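Local coordinates for protein putative aminopeptidase (Leishmania major, PDB 5NTH) that probably acts as a manganese-dependent leucyl aminopeptidase of the M17 family, removing residues from the N-termini of peptides, at residues Val40-Leu49 with Ser60-Cys68; Val277-Asn285 with Phe329-Lys340. All coordinates share one frame; numbering follows the deposited sequence.

Interaction 1: Val40-Leu49 with Ser60-Cys68. Unlike the reference sequence in segment 40-49: Y45 (reference Pro).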
loop_
_atom_site.group_PDB
_atom_site.type_symbol
_atom_site.label_atom_id
_atom_site.label_comp_id
_atom_site.label_asym_id
_atom_site.label_seq_id
_atom_site.Cartn_x
_atom_site.Cartn_y
_atom_site.Cartn_z
ATOM N N VAL A 40 2.622 -54.946 27.106
ATOM C CA VAL A 40 1.281 -54.547 26.711
ATOM C C VAL A 40 0.352 -55.698 27.027
ATOM O O VAL A 40 0.528 -56.789 26.489
ATOM C CB VAL A 40 1.219 -54.220 25.198
ATOM C CG1 VAL A 40 -0.220 -54.069 24.691
ATOM C CG2 VAL A 40 1.995 -52.947 24.898
ATOM N N SER A 41 -0.623 -55.422 27.894
ATOM C CA SER A 41 -1.695 -56.377 28.286
ATOM C C SER A 41 -3.103 -55.856 27.972
ATOM O O SER A 41 -4.047 -56.628 27.861
ATOM C CB SER A 41 -1.605 -56.692 29.786
ATOM O OG SER A 41 -1.649 -55.489 30.568
ATOM N N CYS A 42 -3.265 -54.553 27.840
ATOM C CA CYS A 42 -4.513 -54.049 27.322
ATOM C C CYS A 42 -4.342 -53.046 26.178
ATOM O O CYS A 42 -3.281 -52.495 25.951
ATOM C CB CYS A 42 -5.318 -53.454 28.461
ATOM S SG CYS A 42 -4.844 -51.759 28.796
ATOM N N VAL A 43 -5.424 -52.859 25.440
ATOM C CA VAL A 43 -5.442 -51.973 24.291
ATOM C C VAL A 43 -6.474 -50.901 24.512
ATOM O O VAL A 43 -7.566 -51.155 24.992
ATOM C CB VAL A 43 -5.763 -52.745 23.002
ATOM C CG1 VAL A 43 -6.090 -51.813 21.850
ATOM C CG2 VAL A 43 -4.584 -53.619 22.625
ATOM N N ALA A 44 -6.122 -49.701 24.095
ATOM C CA ALA A 44 -6.902 -48.529 24.365
ATOM C C ALA A 44 -8.087 -48.445 23.432
ATOM O O ALA A 44 -8.140 -49.128 22.391
ATOM C CB ALA A 44 -6.041 -47.297 24.212
ATOM N N TYR A 45 -9.003 -47.550 23.817
ATOM C CA TYR A 45 -10.201 -47.279 23.080
ATOM C C TYR A 45 -9.803 -46.894 21.639
ATOM O O TYR A 45 -10.450 -47.278 20.679
ATOM C CB TYR A 45 -10.931 -46.171 23.821
ATOM N N HIS A 46 -8.693 -46.160 21.501
ATOM C CA HIS A 46 -8.145 -45.735 20.187
ATOM C C HIS A 46 -6.672 -46.110 20.067
ATOM O O HIS A 46 -5.920 -46.051 21.056
ATOM C CB HIS A 46 -8.291 -44.214 20.015
ATOM C CG HIS A 46 -9.693 -43.743 20.178
ATOM N ND1 HIS A 46 -10.518 -43.468 19.106
ATOM C CD2 HIS A 46 -10.448 -43.579 21.288
ATOM C CE1 HIS A 46 -11.706 -43.111 19.551
ATOM N NE2 HIS A 46 -11.690 -43.172 20.871
ATOM N N VAL A 47 -6.279 -46.484 18.846
ATOM C CA VAL A 47 -4.943 -46.950 18.566
ATOM C C VAL A 47 -4.443 -46.322 17.283
ATOM O O VAL A 47 -5.140 -46.310 16.291
ATOM C CB VAL A 47 -4.887 -48.478 18.416
ATOM C CG1 VAL A 47 -3.457 -48.934 18.229
ATOM C CG2 VAL A 47 -5.427 -49.157 19.640
ATOM N N LEU A 48 -3.209 -45.833 17.326
ATOM C CA LEU A 48 -2.512 -45.360 16.164
ATOM C C LEU A 48 -1.231 -46.175 15.957
ATOM O O LEU A 48 -0.443 -46.394 16.888
ATOM C CB LEU A 48 -2.170 -43.881 16.327
ATOM C CG LEU A 48 -1.186 -43.312 15.295
ATOM C CD1 LEU A 48 -1.775 -43.254 13.884
ATOM C CD2 LEU A 48 -0.715 -41.943 15.737
ATOM N N LEU A 49 -1.020 -46.573 14.713
ATOM C CA LEU A 49 0.149 -47.296 14.328
ATOM C C LEU A 49 0.816 -46.498 13.237
ATOM O O LEU A 49 0.186 -46.171 12.223
ATOM C CB LEU A 49 -0.236 -48.674 13.811
ATOM C CG LEU A 49 0.923 -49.496 13.247
ATOM C CD1 LEU A 49 2.068 -49.645 14.246
ATOM C CD2 LEU A 49 0.363 -50.838 12.818
ATOM N N SER A 60 6.857 -59.253 12.396
ATOM C CA SER A 60 7.028 -58.816 13.790
ATOM C C SER A 60 5.754 -58.126 14.398
ATOM O O SER A 60 5.504 -58.234 15.619
ATOM C CB SER A 60 8.270 -57.900 13.868
ATOM O OG SER A 60 8.230 -57.010 14.964
ATOM N N LEU A 61 4.966 -57.439 13.557
ATOM C CA LEU A 61 3.760 -56.729 14.021
ATOM C C LEU A 61 2.575 -57.592 14.360
ATOM O O LEU A 61 1.720 -57.148 15.114
ATOM C CB LEU A 61 3.305 -55.660 13.023
ATOM C CG LEU A 61 3.582 -54.207 13.427
ATOM C CD1 LEU A 61 5.025 -53.997 13.842
ATOM C CD2 LEU A 61 3.241 -53.296 12.267
ATOM N N LYS A 62 2.522 -58.820 13.856
ATOM C CA LYS A 62 1.382 -59.714 14.152
ATOM C C LYS A 62 1.224 -60.034 15.658
ATOM O O LYS A 62 0.182 -60.516 16.098
ATOM C CB LYS A 62 1.465 -60.999 13.305
ATOM C CG LYS A 62 1.676 -60.712 11.812
ATOM C CD LYS A 62 1.566 -61.914 10.870
ATOM C CE LYS A 62 2.368 -61.653 9.586
ATOM N NZ LYS A 62 1.642 -61.952 8.320
ATOM N N SER A 63 2.260 -59.737 16.429
ATOM C CA SER A 63 2.281 -59.890 17.886
ATOM C C SER A 63 1.508 -58.816 18.607
ATOM O O SER A 63 1.050 -59.041 19.716
ATOM C CB SER A 63 3.722 -59.780 18.423
ATOM O OG SER A 63 4.631 -60.342 17.505
ATOM N N VAL A 64 1.425 -57.619 18.028
ATOM C CA VAL A 64 0.844 -56.513 18.753
ATOM C C VAL A 64 -0.587 -56.950 19.045
ATOM O O VAL A 64 -1.240 -57.615 18.246
ATOM C CB VAL A 64 0.922 -55.157 18.009
ATOM C CG1 VAL A 64 2.345 -54.849 17.546
ATOM C CG2 VAL A 64 -0.027 -55.112 16.826
ATOM N N LEU A 65 -1.051 -56.549 20.207
ATOM C CA LEU A 65 -2.222 -57.099 20.808
ATOM C C LEU A 65 -3.533 -56.661 20.148
ATOM O O LEU A 65 -4.612 -57.158 20.492
ATOM C CB LEU A 65 -2.210 -56.670 22.267
ATOM C CG LEU A 65 -3.157 -57.406 23.204
ATOM C CD1 LEU A 65 -2.900 -58.919 23.146
ATOM C CD2 LEU A 65 -2.991 -56.864 24.625
ATOM N N PHE A 66 -3.463 -55.742 19.192
ATOM C CA PHE A 66 -4.641 -55.298 18.458
ATOM C C PHE A 66 -4.588 -55.856 17.036
ATOM O O PHE A 66 -5.323 -55.401 16.155
ATOM C CB PHE A 66 -4.741 -53.753 18.474
ATOM C CG PHE A 66 -3.602 -53.073 17.806
ATOM C CD1 PHE A 66 -3.540 -52.981 16.423
ATOM C CD2 PHE A 66 -2.557 -52.581 18.546
ATOM C CE1 PHE A 66 -2.458 -52.399 15.789
ATOM C CE2 PHE A 66 -1.469 -51.992 17.921
ATOM C CZ PHE A 66 -1.418 -51.892 16.539
ATOM N N TYR A 67 -3.730 -56.842 16.790
ATOM C CA TYR A 67 -3.683 -57.426 15.444
ATOM C C TYR A 67 -4.956 -58.185 15.294
ATOM O O TYR A 67 -5.436 -58.773 16.256
ATOM C CB TYR A 67 -2.523 -58.374 15.213
ATOM C CG TYR A 67 -2.184 -58.524 13.741
ATOM C CD1 TYR A 67 -1.488 -57.517 13.079
ATOM C CD2 TYR A 67 -2.538 -59.681 13.004
ATOM C CE1 TYR A 67 -1.155 -57.626 11.737
ATOM C CE2 TYR A 67 -2.193 -59.808 11.652
ATOM C CZ TYR A 67 -1.506 -58.763 11.029
ATOM O OH TYR A 67 -1.127 -58.801 9.707
ATOM N N CYS A 68 -5.516 -58.115 14.099
ATOM C CA CYS A 68 -6.755 -58.808 13.752
ATOM C C CYS A 68 -6.932 -58.614 12.248
ATOM O O CYS A 68 -6.136 -57.903 11.623
ATOM C CB CYS A 68 -7.942 -58.270 14.550
ATOM S SG CYS A 68 -8.266 -56.541 14.205
#

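Interaction 2: Val277-Asn285 with Phe329-Lys340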
loop_
_atom_site.group_PDB
_atom_site.type_symbol
_atom_site.label_atom_id
_atom_site.label_comp_id
_atom_site.label_asym_id
_atom_site.label_seq_id
_atom_site.Cartn_x
_atom_site.Cartn_y
_atom_site.Cartn_z
ATOM N N VAL A 277 15.331 -12.214 34.310
ATOM C CA VAL A 277 15.184 -13.276 35.263
ATOM C C VAL A 277 16.159 -14.353 34.832
ATOM O O VAL A 277 16.124 -14.785 33.668
ATOM C CB VAL A 277 13.765 -13.846 35.251
ATOM C CG1 VAL A 277 13.609 -14.895 36.350
ATOM C CG2 VAL A 277 12.739 -12.737 35.402
ATOM N N THR A 278 17.023 -14.767 35.764
ATOM C CA THR A 278 17.998 -15.794 35.498
ATOM C C THR A 278 17.942 -16.860 36.575
ATOM O O THR A 278 17.990 -16.554 37.769
ATOM C CB THR A 278 19.415 -15.251 35.441
ATOM O OG1 THR A 278 19.554 -14.395 34.305
ATOM C CG2 THR A 278 20.419 -16.423 35.328
ATOM N N LEU A 279 17.846 -18.113 36.126
ATOM C CA LEU A 279 17.907 -19.289 36.980
ATOM C C LEU A 279 19.202 -19.977 36.656
ATOM O O LEU A 279 19.588 -20.038 35.485
ATOM C CB LEU A 279 16.749 -20.247 36.688
ATOM C CG LEU A 279 15.424 -19.889 37.357
ATOM C CD1 LEU A 279 14.862 -18.592 36.811
ATOM C CD2 LEU A 279 14.405 -21.011 37.214
ATOM N N ARG A 280 19.866 -20.504 37.680
ATOM C CA ARG A 280 21.130 -21.223 37.480
ATOM C C ARG A 280 21.361 -22.330 38.518
ATOM O O ARG A 280 21.069 -22.153 39.706
ATOM C CB ARG A 280 22.294 -20.245 37.494
ATOM C CG ARG A 280 22.389 -19.449 38.796
ATOM C CD ARG A 280 23.752 -18.801 38.996
ATOM N NE ARG A 280 24.870 -19.733 38.697
ATOM C CZ ARG A 280 25.652 -20.370 39.573
ATOM N NH1 ARG A 280 25.496 -20.224 40.886
ATOM N NH2 ARG A 280 26.611 -21.166 39.114
ATOM N N TYR A 281 21.902 -23.451 38.041
ATOM C CA TYR A 281 22.244 -24.616 38.860
ATOM C C TYR A 281 23.711 -24.931 38.678
ATOM O O TYR A 281 24.182 -24.985 37.528
ATOM C CB TYR A 281 21.443 -25.833 38.412
ATOM C CG TYR A 281 21.445 -27.039 39.340
ATOM C CD1 TYR A 281 21.060 -26.934 40.673
ATOM C CD2 TYR A 281 21.748 -28.307 38.853
ATOM C CE1 TYR A 281 21.012 -28.068 41.508
ATOM C CE2 TYR A 281 21.716 -29.452 39.663
ATOM C CZ TYR A 281 21.352 -29.338 41.003
ATOM O OH TYR A 281 21.316 -30.477 41.809
ATOM N N ARG A 282 24.419 -25.085 39.811
ATOM C CA ARG A 282 25.690 -25.806 39.856
ATOM C C ARG A 282 25.386 -27.278 40.068
ATOM O O ARG A 282 24.704 -27.663 41.032
ATOM C CB ARG A 282 26.629 -25.329 40.966
ATOM C CG ARG A 282 28.021 -26.047 40.974
ATOM C CD ARG A 282 29.034 -25.431 41.952
ATOM N NE ARG A 282 28.775 -23.981 41.989
ATOM C CZ ARG A 282 29.522 -22.997 41.462
ATOM N NH1 ARG A 282 29.059 -21.741 41.555
ATOM N NH2 ARG A 282 30.712 -23.224 40.883
ATOM N N ASN A 283 25.920 -28.093 39.163
ATOM C CA ASN A 283 25.737 -29.530 39.203
ATOM C C ASN A 283 26.684 -30.111 40.261
ATOM O O ASN A 283 27.916 -29.980 40.132
ATOM C CB ASN A 283 26.007 -30.122 37.818
ATOM C CG ASN A 283 25.710 -31.598 37.748
ATOM O OD1 ASN A 283 25.306 -32.215 38.741
ATOM N ND2 ASN A 283 25.911 -32.181 36.569
ATOM N N PRO A 284 26.122 -30.752 41.307
ATOM C CA PRO A 284 27.020 -31.321 42.305
ATOM C C PRO A 284 27.817 -32.501 41.790
ATOM O O PRO A 284 28.900 -32.727 42.308
ATOM C CB PRO A 284 26.089 -31.778 43.437
ATOM C CG PRO A 284 24.713 -31.297 43.089
ATOM C CD PRO A 284 24.706 -31.033 41.612
ATOM N N ASN A 285 27.306 -33.240 40.796
ATOM C CA ASN A 285 28.017 -34.407 40.234
ATOM C C ASN A 285 28.782 -34.108 38.944
ATOM O O ASN A 285 28.969 -34.977 38.095
ATOM C CB ASN A 285 27.050 -35.566 39.983
ATOM C CG ASN A 285 26.112 -35.801 41.142
ATOM O OD1 ASN A 285 24.901 -35.677 40.988
ATOM N ND2 ASN A 285 26.664 -36.111 42.318
ATOM N N PHE A 329 13.733 -21.839 28.761
ATOM C CA PHE A 329 13.284 -21.981 30.154
ATOM C C PHE A 329 12.899 -23.424 30.446
ATOM O O PHE A 329 13.345 -23.994 31.434
ATOM C CB PHE A 329 12.069 -21.122 30.415
ATOM C CG PHE A 329 11.459 -21.293 31.790
ATOM C CD1 PHE A 329 12.187 -21.029 32.935
ATOM C CD2 PHE A 329 10.102 -21.631 31.934
ATOM C CE1 PHE A 329 11.581 -21.129 34.192
ATOM C CE2 PHE A 329 9.496 -21.751 33.191
ATOM C CZ PHE A 329 10.243 -21.492 34.321
ATOM N N CYS A 330 12.056 -23.999 29.598
ATOM C CA CYS A 330 11.593 -25.359 29.801
ATOM C C CYS A 330 12.691 -26.395 29.512
ATOM O O CYS A 330 12.675 -27.455 30.106
ATOM C CB CYS A 330 10.367 -25.670 28.940
ATOM S SG CYS A 330 8.915 -24.686 29.294
ATOM N N ALA A 331 13.614 -26.118 28.599
ATOM C CA ALA A 331 14.829 -26.933 28.473
ATOM C C ALA A 331 15.640 -26.931 29.762
ATOM O O ALA A 331 16.033 -28.003 30.250
ATOM C CB ALA A 331 15.692 -26.481 27.329
ATOM N N PHE A 332 15.883 -25.766 30.345
ATOM C CA PHE A 332 16.521 -25.714 31.690
ATOM C C PHE A 332 15.883 -26.686 32.705
ATOM O O PHE A 332 16.583 -27.407 33.405
ATOM C CB PHE A 332 16.491 -24.304 32.245
ATOM C CG PHE A 332 17.045 -24.164 33.634
ATOM C CD1 PHE A 332 18.404 -24.033 33.841
ATOM C CD2 PHE A 332 16.199 -24.065 34.717
ATOM C CE1 PHE A 332 18.911 -23.844 35.122
ATOM C CE2 PHE A 332 16.685 -23.875 35.989
ATOM C CZ PHE A 332 18.051 -23.782 36.202
ATOM N N ILE A 333 14.560 -26.724 32.735
ATOM C CA ILE A 333 13.802 -27.513 33.702
ATOM C C ILE A 333 14.041 -28.989 33.492
ATOM O O ILE A 333 14.287 -29.706 34.458
ATOM C CB ILE A 333 12.308 -27.193 33.580
ATOM C CG1 ILE A 333 12.105 -25.771 34.103
ATOM C CG2 ILE A 333 11.437 -28.215 34.322
ATOM C CD1 ILE A 333 10.673 -25.275 34.035
ATOM N N ALA A 334 13.956 -29.418 32.237
ATOM C CA ALA A 334 14.127 -30.802 31.864
ATOM C C ALA A 334 15.556 -31.294 32.135
ATOM O O ALA A 334 15.760 -32.373 32.714
ATOM C CB ALA A 334 13.803 -30.973 30.409
ATOM N N VAL A 335 16.530 -30.496 31.706
ATOM C CA VAL A 335 17.934 -30.766 31.976
ATOM C C VAL A 335 18.188 -30.889 33.461
ATOM O O VAL A 335 18.667 -31.908 33.902
ATOM C CB VAL A 335 18.854 -29.686 31.430
ATOM C CG1 VAL A 335 20.263 -29.876 31.950
ATOM C CG2 VAL A 335 18.858 -29.747 29.912
ATOM N N VAL A 336 17.870 -29.866 34.233
ATOM C CA VAL A 336 18.009 -29.983 35.674
ATOM C C VAL A 336 17.273 -31.185 36.262
ATOM O O VAL A 336 17.763 -31.814 37.194
ATOM C CB VAL A 336 17.582 -28.704 36.379
ATOM C CG1 VAL A 336 17.362 -28.920 37.875
ATOM C CG2 VAL A 336 18.616 -27.634 36.154
ATOM N N ARG A 337 16.090 -31.493 35.750
ATOM C CA ARG A 337 15.343 -32.639 36.259
ATOM C C ARG A 337 16.091 -33.923 35.987
ATOM O O ARG A 337 16.058 -34.843 36.808
ATOM C CB ARG A 337 13.957 -32.717 35.625
ATOM C CG ARG A 337 12.928 -32.028 36.476
ATOM C CD ARG A 337 11.601 -31.851 35.774
ATOM N NE ARG A 337 10.598 -31.256 36.671
ATOM C CZ ARG A 337 9.428 -30.758 36.273
ATOM N NH1 ARG A 337 9.066 -30.761 34.985
ATOM N NH2 ARG A 337 8.620 -30.233 37.171
ATOM N N SER A 338 16.733 -33.998 34.821
ATOM C CA SER A 338 17.495 -35.171 34.450
ATOM C C SER A 338 18.738 -35.316 35.390
ATOM O O SER A 338 19.045 -36.399 35.911
ATOM C CB SER A 338 17.863 -35.090 32.966
ATOM O OG SER A 338 18.639 -36.217 32.545
ATOM N N MET A 339 19.419 -34.201 35.628
ATOM C CA MET A 339 20.537 -34.131 36.576
ATOM C C MET A 339 20.182 -34.679 37.960
ATOM O O MET A 339 20.963 -35.416 38.551
ATOM C CB MET A 339 21.067 -32.688 36.696
ATOM C CG MET A 339 21.894 -32.273 35.508
ATOM S SD MET A 339 22.709 -30.686 35.691
ATOM C CE MET A 339 21.344 -29.622 35.862
ATOM N N LYS A 340 19.006 -34.331 38.453
ATOM C CA LYS A 340 18.523 -34.818 39.743
ATOM C C LYS A 340 18.113 -36.294 39.746
ATOM O O LYS A 340 18.002 -36.896 40.813
ATOM C CB LYS A 340 17.341 -33.974 40.192
ATOM C CG LYS A 340 17.725 -32.540 40.494
ATOM C CD LYS A 340 16.640 -31.879 41.310
ATOM C CE LYS A 340 17.025 -30.475 41.740
ATOM N NZ LYS A 340 18.349 -30.390 42.403
#

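Interaction 1: Val40-Leu49 with Ser60-Cys68
V43 and F66 mark the nearest backbone approach, 6.8 Å between their CA atoms, and from there the chains diverge to 10.1 Å between the CA atoms of L49 and L61. No hydrogen bond joins 40-49 to 60-68. The second segment links helix 53-57 to helix 69-77 and contains a type I beta turn from V64 to Y67, closed by the bond from Y67 N to V64 O; its two corner residues, L65 and F66, account for most of the area that 60-68 buries, in a contact of 389 Å² summed over both sides. F66 turns its ring toward the strand with CG lying between its backbone N and carbonyl carbon (chi1 63°). CG1 of V47 sits over one face of the ring, 3.8 Å from the F66 centroid and 18° off the normal, which meets the geometry of a CH-pi contact. V64 CG2 from the turn itself covers the opposite face, so the ring is sandwiched between two valine methyls. At its edge, near the ring plane, L49 CD2 approaches F66 CZ at 4.3 Å. The same methyl meets L61 CD2 tip to tip at 3.8 Å. L65 lies in the bend of the 40-43 loop: its CB rests on V43 CG2 at 3.9 Å, while CD2 reaches past V40 CG1 to the backbone carbonyl of S41. Y140, on neighbouring strand 137-142, adds an edge-to-face partner for F66, and L75 of helix 69-77 touches L49. The contact thus packs a helix-linking turn against one face of the mixed sheet in the N-terminal, macro-like domain. With no hydrogen bond across it and only apolar groups meeting side chain to side chain, its cohesion should come from shape fit and exclusion of water; the single backbone bond closing the turn probably helps to fix L65 and F66.

Interaction 2: Val277-Asn285 with Phe329-Lys340
Y281 OH accepts a hydrogen bond from K340 NZ at 3.0 Å, the sole hydrogen bond between 277-285 and 329-340. The lysine chain bends at its last torsion (chi4 -52°), which turns NZ toward the phenol oxygen; the ammonium approaches the ring obliquely. M339 meets the same tyrosine at its edge: CE lies near the ring plane, nearest to CD2, and SD is 5.3 Å from the Y281 centroid, 87° off the normal, a Met-aromatic contact of the edge kind. Y281 and M339 run past each other in opposite directions, with the methionine along the CD2/CE2 edge and the lysine at the hydroxyl end. Beyond the ring, N283 ND2 comes to 3.6 Å from M339 SD while donating to I349 O, and N283 OD1 takes the backbone N of N285 at 3.0 Å, forming an Asx turn where the strand gives way to loop. Both ends of that amide are therefore held. Strand 277-282 and helix 329-340 run nearly parallel, 18° apart with axes 10.2 Å from each other, as in layered alpha/beta packing. The helix belongs to the connection between the parallel, adjacent strands 291-300 and 349-361, a beta-alpha-beta crossover in the catalytic domain, and here it covers strand 275-282, the antiparallel neighbour of 349-361. F332 rises from the helix with CG anti to its backbone N and crosses L279 at about a right angle; its CE2 is 3.7 Å from L279 CB. V336 CG2 lies over one face of the F332 ring, displaced toward its rim, and also reaches Y281 CB at 4.0 Å, bridging the two aromatics. Farther toward the start of the helix segment, L279 CD2 touches the edge of F329 at CE1, 4.1 Å away.

How the interactions relate
Interaction 1 and interaction 2 belong to different domains and follow one another along the chain, the first being complete before the second begins. Their centres are 37 Å apart and their nearest atoms about 23 Å, so neither touches the other. Interaction 1 lies about 32 Å from the centre of the chain, in the N-terminal domain and away from the manganese, actinonin and bicarbonate sites. Interaction 2 is more central, about 15 Å from that centre, and nearer to the metal site: the F329 side chain is about 11 Å from that of K298, a manganese ligand that also lines the actinonin pocket. Both pack against a mixed sheet, one through a turn, the other through a helix.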